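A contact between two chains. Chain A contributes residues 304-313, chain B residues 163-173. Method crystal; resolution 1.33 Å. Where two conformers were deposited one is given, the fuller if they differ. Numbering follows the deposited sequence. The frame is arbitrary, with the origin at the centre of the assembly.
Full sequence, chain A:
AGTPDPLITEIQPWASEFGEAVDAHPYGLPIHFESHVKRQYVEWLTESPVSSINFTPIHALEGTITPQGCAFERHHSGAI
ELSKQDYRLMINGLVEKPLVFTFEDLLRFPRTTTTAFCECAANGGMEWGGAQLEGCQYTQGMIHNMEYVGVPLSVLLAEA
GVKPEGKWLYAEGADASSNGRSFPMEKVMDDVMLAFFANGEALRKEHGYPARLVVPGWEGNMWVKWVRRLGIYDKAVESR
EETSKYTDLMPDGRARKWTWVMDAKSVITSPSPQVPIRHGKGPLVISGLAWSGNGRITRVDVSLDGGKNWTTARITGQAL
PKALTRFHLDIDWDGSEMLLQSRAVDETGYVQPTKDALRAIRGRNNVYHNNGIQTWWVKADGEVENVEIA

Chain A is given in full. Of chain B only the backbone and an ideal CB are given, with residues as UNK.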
# COMPACT_ATOMS: atom_id res chain seq x y z
N LEU A 304 -17.37 5.08 -26.10
CA LEU A 304 -16.84 6.37 -26.48
C LEU A 304 -17.90 7.33 -27.00
O LEU A 304 -17.57 8.47 -27.32
CB LEU A 304 -15.76 6.21 -27.57
CG LEU A 304 -14.71 5.10 -27.36
CD1 LEU A 304 -13.74 5.14 -28.52
CD2 LEU A 304 -14.00 5.24 -26.00
N ASP A 305 -19.14 6.84 -27.12
CA ASP A 305 -20.19 7.58 -27.81
C ASP A 305 -21.47 7.66 -26.99
O ASP A 305 -22.57 7.71 -27.52
CB ASP A 305 -20.42 7.00 -29.22
CG ASP A 305 -20.90 5.57 -29.23
OD1 ASP A 305 -21.17 4.99 -28.15
OD2 ASP A 305 -21.04 5.05 -30.36
N GLY A 306 -21.32 7.73 -25.67
CA GLY A 306 -22.46 7.97 -24.77
C GLY A 306 -23.43 6.82 -24.60
O GLY A 306 -24.58 7.04 -24.23
N GLY A 307 -22.95 5.61 -24.89
CA GLY A 307 -23.74 4.41 -24.70
C GLY A 307 -24.43 3.87 -25.93
O GLY A 307 -25.18 2.93 -25.83
N LYS A 308 -24.13 4.42 -27.09
CA LYS A 308 -24.66 3.87 -28.34
C LYS A 308 -23.96 2.55 -28.68
O LYS A 308 -24.57 1.64 -29.24
CB LYS A 308 -24.49 4.87 -29.49
CG LYS A 308 -25.39 6.07 -29.39
CD LYS A 308 -25.18 6.98 -30.59
CE LYS A 308 -26.18 8.11 -30.61
NZ LYS A 308 -26.06 8.91 -31.85
N ASN A 309 -22.66 2.48 -28.37
CA ASN A 309 -21.86 1.30 -28.65
C ASN A 309 -20.84 1.07 -27.57
O ASN A 309 -20.25 2.02 -27.03
CB ASN A 309 -21.15 1.42 -29.98
CG ASN A 309 -22.10 1.58 -31.15
OD1 ASN A 309 -22.37 2.70 -31.60
ND2 ASN A 309 -22.65 0.48 -31.61
N TRP A 310 -20.66 -0.20 -27.24
CA TRP A 310 -19.79 -0.62 -26.15
C TRP A 310 -18.72 -1.58 -26.62
O TRP A 310 -18.97 -2.39 -27.49
CB TRP A 310 -20.61 -1.31 -25.07
CG TRP A 310 -21.66 -0.43 -24.45
CD1 TRP A 310 -22.95 -0.27 -24.85
CD2 TRP A 310 -21.49 0.40 -23.30
NE1 TRP A 310 -23.59 0.61 -24.04
CE2 TRP A 310 -22.72 1.06 -23.08
CE3 TRP A 310 -20.42 0.68 -22.44
CZ2 TRP A 310 -22.92 1.94 -22.03
CZ3 TRP A 310 -20.62 1.58 -21.40
CH2 TRP A 310 -21.86 2.20 -21.22
N THR A 311 -17.55 -1.49 -25.99
CA THR A 311 -16.42 -2.40 -26.20
C THR A 311 -15.98 -2.91 -24.83
O THR A 311 -15.79 -2.12 -23.89
CB THR A 311 -15.23 -1.66 -26.86
OG1 THR A 311 -15.66 -1.07 -28.10
CG2 THR A 311 -14.05 -2.57 -27.11
N THR A 312 -15.80 -4.21 -24.70
CA THR A 312 -15.36 -4.79 -23.45
C THR A 312 -13.88 -4.44 -23.25
O THR A 312 -13.05 -4.65 -24.12
CB THR A 312 -15.65 -6.30 -23.39
OG1 THR A 312 -17.07 -6.50 -23.56
CG2 THR A 312 -15.17 -6.89 -22.07
N ALA A 313 -13.60 -3.85 -22.10
CA ALA A 313 -12.24 -3.48 -21.68
C ALA A 313 -11.57 -4.73 -21.14
O ALA A 313 -12.18 -5.80 -21.04
CB ALA A 313 -12.31 -2.39 -20.60
N UNK B 163 -27.33 -6.78 -21.26
CA UNK B 163 -27.31 -5.41 -21.72
C UNK B 163 -27.02 -5.25 -23.21
O UNK B 163 -26.49 -6.16 -23.86
CB UNK B 163 -26.27 -4.63 -20.92
N UNK B 164 -27.37 -4.08 -23.73
CA UNK B 164 -27.09 -3.77 -25.14
C UNK B 164 -25.60 -3.49 -25.33
O UNK B 164 -24.95 -2.86 -24.48
CB UNK B 164 -27.92 -2.57 -25.61
N UNK B 165 -25.04 -3.99 -26.43
CA UNK B 165 -23.66 -3.73 -26.80
C UNK B 165 -23.50 -2.84 -28.03
O UNK B 165 -22.54 -2.09 -28.15
CB UNK B 165 -22.95 -5.06 -27.04
N UNK B 166 -24.43 -2.95 -28.97
CA UNK B 166 -24.24 -2.34 -30.28
C UNK B 166 -25.52 -1.67 -30.74
O UNK B 166 -26.61 -2.22 -30.55
CB UNK B 166 -23.79 -3.38 -31.30
N UNK B 167 -25.38 -0.49 -31.34
CA UNK B 167 -26.49 0.27 -31.93
C UNK B 167 -27.61 0.44 -30.91
O UNK B 167 -28.79 0.22 -31.20
CB UNK B 167 -27.02 -0.43 -33.19
N UNK B 168 -27.23 0.85 -29.70
CA UNK B 168 -28.15 1.00 -28.60
C UNK B 168 -28.93 2.31 -28.74
O UNK B 168 -28.38 3.34 -29.17
CB UNK B 168 -27.40 0.95 -27.27
N UNK B 169 -30.21 2.23 -28.41
CA UNK B 169 -31.16 3.30 -28.62
C UNK B 169 -31.14 4.20 -27.42
O UNK B 169 -32.06 4.16 -26.61
CB UNK B 169 -32.57 2.76 -28.88
N UNK B 170 -30.07 5.01 -27.29
CA UNK B 170 -29.86 5.89 -26.15
C UNK B 170 -29.79 7.36 -26.57
O UNK B 170 -29.30 7.68 -27.66
CB UNK B 170 -28.58 5.49 -25.41
N UNK B 171 -30.26 8.26 -25.70
CA UNK B 171 -30.13 9.68 -25.94
C UNK B 171 -28.75 10.19 -25.52
O UNK B 171 -28.25 9.81 -24.44
CB UNK B 171 -31.23 10.44 -25.20
N UNK B 172 -28.13 11.01 -26.35
CA UNK B 172 -26.75 11.47 -26.12
C UNK B 172 -26.58 12.99 -26.18
O UNK B 172 -25.47 13.50 -26.32
CB UNK B 172 -25.82 10.83 -27.15
N UNK B 173 -27.69 13.72 -26.01
CA UNK B 173 -27.62 15.17 -25.89
C UNK B 173 -27.14 15.56 -24.50
O UNK B 173 -27.66 15.07 -23.51
CB UNK B 173 -28.98 15.80 -26.18

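Position 163 points its CB toward chain A, but nothing of the stretch lies within 5.5 Å. Almost any residue would fit. Pro B163 makes no contact.

At 164 the CB points sideways into open space. It lies 3.9 Å from the ideal CB of 168, so a cysteine pair is possible. The backbone O lies 3.3 Å from Trp A310 CD1. It is Cys B164, and its SG is disulfide-bonded to the residue at 168.

At 165 the carbonyl O accepts a hydrogen bond from Trp A310 N, 2.8 Å away. The CB points sideways. A long, flexible apolar chain could bend back over Trp A310 CB and Thr A312. Met B165 does so. Its CE comes 4.0 Å from Trp A310 CB and 3.7 Å from Thr A312 OG1.

At 166 the CB points away overall, near the end of Asn A309. Small or polar residues suit it. Thr B166 covers little surface here.

Position 167 has phi/psi of 52/48, a left-handed conformation that glycine, asparagine and aspartate tolerate best. Its CB points away from chain A. It is Asp B167. Its carboxylate comes back near the end of the Asn A309 side chain, without a hydrogen bond to it.

At 168 the CB points toward chain A and is tightly placed, the ideal CB 3.3 Å from Gly A307 O. A small side chain is favoured, and cysteine is one choice, given the nearby CB of 164. The backbone N donates to Lys A308 O at 2.8 Å. The residue is Cys B168. Its SG lies 4.0 Å from Trp A310 CD1, at the ring edge, and bonds to Cys B164 SG at 2.1 Å. This disulfide closes the loop that presents both backbone hydrogen-bonding groups.

At 170 the CB faces the glycine turn and the start of the Lys A308 side chain. This shallow, uncharged surface suits valine, isoleucine or threonine. Val B170 sets CG1 3.5 Å from Gly A306 O and 3.7 Å from Lys A308 CG.

At 169 and 171 the CB points away, and many residues would do. They are Ala B169 and Gly B171.

At 172 the CB points toward Gly A306 and the lysine methylenes. A medium apolar residue fits. Val B172 places CG1 3.6 Å from Gly A306 O and CG2 3.6 Å from Lys A308 CE. A CB on Gly A306 would clash with that CG1.

Position 173 is out of reach; it is Glu B173.

Chain B, residues 163-173: PCMTDCAVGVE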
# COMPACT_ATOMS: atom_id res chain seq x y z
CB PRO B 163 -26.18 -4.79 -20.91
CG PRO B 163 -25.22 -5.92 -20.72
CD PRO B 163 -26.05 -7.16 -20.64
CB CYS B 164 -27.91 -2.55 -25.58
SG CYS B 164 -27.66 -2.04 -27.33
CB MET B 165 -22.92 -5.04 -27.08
CG MET B 165 -22.76 -5.96 -25.89
SD MET B 165 -21.79 -5.25 -24.53
CE MET B 165 -20.12 -5.28 -25.19
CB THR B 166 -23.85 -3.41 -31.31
OG1 THR B 166 -22.62 -4.02 -30.90
CG2 THR B 166 -23.69 -2.81 -32.69
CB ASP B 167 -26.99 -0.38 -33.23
CG ASP B 167 -26.00 -0.21 -34.38
OD1 ASP B 167 -25.41 0.89 -34.51
OD2 ASP B 167 -25.83 -1.16 -35.17
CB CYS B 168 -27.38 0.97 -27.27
SG CYS B 168 -26.28 -0.47 -27.12
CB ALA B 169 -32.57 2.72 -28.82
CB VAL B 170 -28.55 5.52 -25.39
CG1 VAL B 170 -27.32 5.97 -26.18
CG2 VAL B 170 -28.55 6.12 -23.99
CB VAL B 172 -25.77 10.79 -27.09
CG1 VAL B 172 -25.73 9.31 -26.81
CG2 VAL B 172 -26.15 11.06 -28.56
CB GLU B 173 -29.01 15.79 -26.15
CG GLU B 173 -29.19 17.26 -25.76
CD GLU B 173 -30.58 17.78 -26.10
OE1 GLU B 173 -31.00 17.64 -27.28
OE2 GLU B 173 -31.25 18.34 -25.20
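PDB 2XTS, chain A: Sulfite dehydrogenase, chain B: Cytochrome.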